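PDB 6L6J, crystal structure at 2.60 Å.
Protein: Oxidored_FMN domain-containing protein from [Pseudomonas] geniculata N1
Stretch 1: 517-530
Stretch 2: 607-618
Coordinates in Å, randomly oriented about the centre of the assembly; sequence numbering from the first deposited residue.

Stretch 1, residues 517-530: LPEGGSVIVYDEDY
Stretch 2, residues 607-618: EMAADAVVLVTG

Strands 522-527 and 612-616, from one chain, lie side by side as parallel neighbours: their axes approach to 4.5 Å and their N-to-C directions differ by 13°. The register pairs V523 with A612, I524 with V613, V525 with V614, Y526 with L615 and D527 with V616, with CA-CA distances of 4.5, 4.7, 4.6, 5.1 and 5.1 Å. Phi and psi stay extended, from -150/133 at V523 to -105/105 at D527, and from -128/167 at A612 to -116/89 at V616.

The hydrogen bonds follow the parallel pattern, in which alternate residues of stretch 1 use both N and O. A612 N donates to S522 O (3.1 Å) and I524 N to A612 O (3.1 Å); V614 N donates to I524 O (2.7 Å) and Y526 N to V614 O (2.8 Å, nearly linear at 174°). V616 N to Y526 O and E528 N to V616 O, each 2.8 Å, finish the ladder. Between these rungs, V523 CA lies 3.2 Å from A612 O and V525 CA 3.3 Å from V614 O, both CA-H...O contacts.

At the entrance, S522 (chi1 p) meets the turn before A612. D611 N donates to S522 OG at 3.1 Å, while S522 N makes a weak bond to D611 OD2 at 3.3 Å. D611 is m, and its carboxylate occupies the space beside G521: an ideal CB there would lie 2.6 Å from D611 OD2, a clash. The positive phi of G521 (66/-163) independently favours glycine.

On the face carrying V523, V525, A612, V614 and V616, bumps are staggered along the register. A612 CB is a small bump touching both P518 CG (3.6 Å) and V523 CG2 (3.9 Å), at about 79° to each other, so it sits in the notch between them. V523 (chi1 p) also reaches forward, CG2 to V614 CG2 at 4.0 Å; V525 (t) repeats this step, CG1 to V616 CG2 at 3.8 Å.

On the face of I524 and Y526, the CA-to-CB bond of I524 (m, t) points to this face, but the end of its side chain comes nearer to stretch 2. I524 CD1 rests over the gap between M608 CB (3.6 Å) and A610 CB (3.8 Å), the two contacts meeting at about 97°, and the residue has 108 Å² covered, the largest share of the 847 Å² total. Y526 (t, chi2 50°) presents CD2 to L615 CD2 (m, t) at 3.9 Å and to T617 CG2 at 4.3 Å, both oblique to the ring. T617 CG2 also touches E528 CB at 3.6 Å.

At the end of the strand, D527 OD1 accepts from D529 N (3.0 Å) and Y530 N (2.8 Å).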

# COMPACT_ATOMS: atom_id res chain seq x y z
N LEU A 517 1.72 17.32 -26.79
CA LEU A 517 1.32 15.97 -27.27
C LEU A 517 1.42 15.91 -28.78
O LEU A 517 1.23 16.93 -29.44
CB LEU A 517 -0.12 15.69 -26.84
CG LEU A 517 -0.29 15.14 -25.43
CD1 LEU A 517 0.31 16.09 -24.39
CD2 LEU A 517 -1.76 14.90 -25.15
N PRO A 518 1.67 14.71 -29.35
CA PRO A 518 1.59 14.51 -30.79
C PRO A 518 0.11 14.68 -31.16
O PRO A 518 -0.72 14.23 -30.39
CB PRO A 518 2.11 13.09 -31.07
CG PRO A 518 2.21 12.42 -29.72
CD PRO A 518 1.98 13.46 -28.64
N GLU A 519 -0.16 15.36 -32.28
CA GLU A 519 -1.52 15.85 -32.67
C GLU A 519 -2.45 14.64 -32.75
O GLU A 519 -3.53 14.66 -32.13
CB GLU A 519 -1.49 16.59 -34.02
CG GLU A 519 -2.34 17.85 -34.04
CD GLU A 519 -1.60 19.10 -33.56
OE1 GLU A 519 -0.56 19.44 -34.18
OE2 GLU A 519 -2.06 19.72 -32.58
N GLY A 520 -2.03 13.61 -33.47
CA GLY A 520 -2.77 12.35 -33.54
C GLY A 520 -1.85 11.24 -33.98
O GLY A 520 -0.70 11.17 -33.49
N GLY A 521 -2.36 10.38 -34.87
CA GLY A 521 -1.61 9.27 -35.47
C GLY A 521 -1.24 8.23 -34.43
O GLY A 521 -1.86 8.21 -33.34
N SER A 522 -0.28 7.37 -34.80
CA SER A 522 0.22 6.24 -33.98
C SER A 522 1.33 6.78 -33.08
O SER A 522 1.96 7.78 -33.45
CB SER A 522 0.68 5.12 -34.86
OG SER A 522 1.73 5.57 -35.71
N VAL A 523 1.54 6.15 -31.93
CA VAL A 523 2.66 6.48 -31.00
C VAL A 523 3.05 5.21 -30.24
O VAL A 523 2.13 4.47 -29.76
CB VAL A 523 2.31 7.66 -30.07
CG1 VAL A 523 0.95 7.49 -29.43
CG2 VAL A 523 3.37 7.88 -29.01
N ILE A 524 4.36 4.96 -30.19
CA ILE A 524 4.99 3.89 -29.37
C ILE A 524 5.50 4.50 -28.07
O ILE A 524 6.29 5.48 -28.12
CB ILE A 524 6.12 3.18 -30.14
CG1 ILE A 524 5.55 2.16 -31.13
CG2 ILE A 524 7.09 2.54 -29.16
CD1 ILE A 524 6.56 1.59 -32.08
N VAL A 525 5.04 3.95 -26.94
CA VAL A 525 5.57 4.29 -25.59
C VAL A 525 6.44 3.11 -25.19
O VAL A 525 5.91 2.00 -25.17
CB VAL A 525 4.47 4.55 -24.55
CG1 VAL A 525 5.03 5.07 -23.25
CG2 VAL A 525 3.43 5.53 -25.08
N TYR A 526 7.73 3.37 -25.00
CA TYR A 526 8.76 2.35 -24.67
C TYR A 526 9.05 2.46 -23.18
O TYR A 526 9.46 3.55 -22.72
CB TYR A 526 9.99 2.55 -25.54
CG TYR A 526 11.04 1.47 -25.45
CD1 TYR A 526 10.72 0.13 -25.57
CD2 TYR A 526 12.38 1.81 -25.32
CE1 TYR A 526 11.70 -0.85 -25.52
CE2 TYR A 526 13.37 0.84 -25.29
CZ TYR A 526 13.03 -0.49 -25.37
OH TYR A 526 14.02 -1.42 -25.32
N ASP A 527 8.74 1.38 -22.45
CA ASP A 527 8.85 1.30 -20.97
C ASP A 527 10.08 0.47 -20.61
O ASP A 527 10.04 -0.76 -20.77
CB ASP A 527 7.57 0.72 -20.37
CG ASP A 527 7.59 0.72 -18.86
OD1 ASP A 527 8.45 1.45 -18.30
OD2 ASP A 527 6.74 -0.01 -18.27
N GLU A 528 11.14 1.16 -20.16
CA GLU A 528 12.34 0.59 -19.48
C GLU A 528 12.39 1.09 -18.02
O GLU A 528 13.47 0.97 -17.40
CB GLU A 528 13.60 1.03 -20.23
CG GLU A 528 13.90 0.19 -21.45
CD GLU A 528 14.86 -0.95 -21.19
OE1 GLU A 528 16.03 -0.66 -20.86
OE2 GLU A 528 14.44 -2.11 -21.30
N ASP A 529 11.31 1.69 -17.52
CA ASP A 529 11.19 2.18 -16.12
C ASP A 529 10.47 1.11 -15.29
O ASP A 529 10.89 0.91 -14.15
CB ASP A 529 10.43 3.49 -16.05
CG ASP A 529 10.01 3.86 -14.64
OD1 ASP A 529 10.84 4.42 -13.91
OD2 ASP A 529 8.87 3.54 -14.29
N TYR A 530 9.42 0.50 -15.84
CA TYR A 530 8.74 -0.72 -15.30
C TYR A 530 7.71 -0.36 -14.21
O TYR A 530 7.17 -1.29 -13.54
CB TYR A 530 9.77 -1.73 -14.74
CG TYR A 530 10.64 -2.44 -15.75
CD1 TYR A 530 10.60 -2.13 -17.10
CD2 TYR A 530 11.54 -3.41 -15.35
CE1 TYR A 530 11.40 -2.79 -18.03
CE2 TYR A 530 12.37 -4.05 -16.25
CZ TYR A 530 12.30 -3.75 -17.59
OH TYR A 530 13.08 -4.45 -18.45
N GLU A 607 9.20 -4.30 -37.95
CA GLU A 607 8.99 -2.83 -38.07
C GLU A 607 7.58 -2.50 -37.56
O GLU A 607 6.62 -3.19 -37.96
CB GLU A 607 9.26 -2.34 -39.49
CG GLU A 607 10.69 -1.86 -39.72
CD GLU A 607 10.83 -0.69 -40.68
OE1 GLU A 607 10.14 0.33 -40.46
OE2 GLU A 607 11.62 -0.79 -41.65
N MET A 608 7.49 -1.50 -36.69
CA MET A 608 6.22 -0.91 -36.21
C MET A 608 6.14 0.53 -36.73
O MET A 608 7.10 1.30 -36.51
CB MET A 608 6.15 -0.88 -34.68
CG MET A 608 6.27 -2.26 -34.03
SD MET A 608 5.97 -2.25 -32.23
CE MET A 608 5.87 -4.02 -31.98
N ALA A 609 5.04 0.87 -37.38
CA ALA A 609 4.72 2.26 -37.75
C ALA A 609 4.59 3.06 -36.45
O ALA A 609 4.13 2.49 -35.44
CB ALA A 609 3.48 2.29 -38.61
N ALA A 610 5.04 4.31 -36.44
CA ALA A 610 5.02 5.17 -35.25
C ALA A 610 5.26 6.62 -35.66
O ALA A 610 6.40 6.96 -35.99
CB ALA A 610 6.06 4.67 -34.27
N ASP A 611 4.21 7.44 -35.64
CA ASP A 611 4.31 8.87 -35.99
C ASP A 611 5.01 9.59 -34.84
O ASP A 611 5.79 10.52 -35.11
CB ASP A 611 2.93 9.41 -36.37
CG ASP A 611 2.38 8.76 -37.63
OD1 ASP A 611 3.15 8.72 -38.64
OD2 ASP A 611 1.22 8.28 -37.60
N ALA A 612 4.79 9.15 -33.60
CA ALA A 612 5.53 9.61 -32.40
C ALA A 612 6.08 8.41 -31.63
O ALA A 612 5.68 7.23 -31.92
CB ALA A 612 4.65 10.48 -31.55
N VAL A 613 6.99 8.70 -30.69
CA VAL A 613 7.71 7.70 -29.84
C VAL A 613 7.96 8.34 -28.49
O VAL A 613 8.62 9.41 -28.49
CB VAL A 613 9.04 7.28 -30.50
CG1 VAL A 613 9.89 6.43 -29.55
CG2 VAL A 613 8.83 6.55 -31.82
N VAL A 614 7.47 7.76 -27.39
CA VAL A 614 7.84 8.26 -26.04
C VAL A 614 8.79 7.24 -25.41
O VAL A 614 8.38 6.05 -25.24
CB VAL A 614 6.63 8.60 -25.15
CG1 VAL A 614 7.05 9.47 -23.98
CG2 VAL A 614 5.51 9.28 -25.92
N LEU A 615 10.03 7.67 -25.15
CA LEU A 615 11.04 6.90 -24.39
C LEU A 615 10.88 7.16 -22.88
O LEU A 615 11.08 8.30 -22.45
CB LEU A 615 12.43 7.28 -24.90
CG LEU A 615 12.71 6.99 -26.38
CD1 LEU A 615 14.06 7.53 -26.80
CD2 LEU A 615 12.64 5.50 -26.68
N VAL A 616 10.49 6.13 -22.13
CA VAL A 616 10.39 6.14 -20.64
C VAL A 616 11.41 5.12 -20.10
O VAL A 616 11.03 3.93 -19.94
CB VAL A 616 8.95 5.83 -20.15
CG1 VAL A 616 8.71 6.39 -18.76
CG2 VAL A 616 7.88 6.34 -21.10
N THR A 617 12.65 5.56 -19.86
CA THR A 617 13.81 4.67 -19.57
C THR A 617 14.58 5.07 -18.30
O THR A 617 15.45 4.29 -17.88
CB THR A 617 14.75 4.60 -20.79
OG1 THR A 617 15.28 5.91 -21.00
CG2 THR A 617 14.05 4.12 -22.04
N GLY A 618 14.29 6.21 -17.69
CA GLY A 618 14.95 6.59 -16.42
C GLY A 618 15.04 8.09 -16.26
O GLY A 618 14.53 8.82 -17.15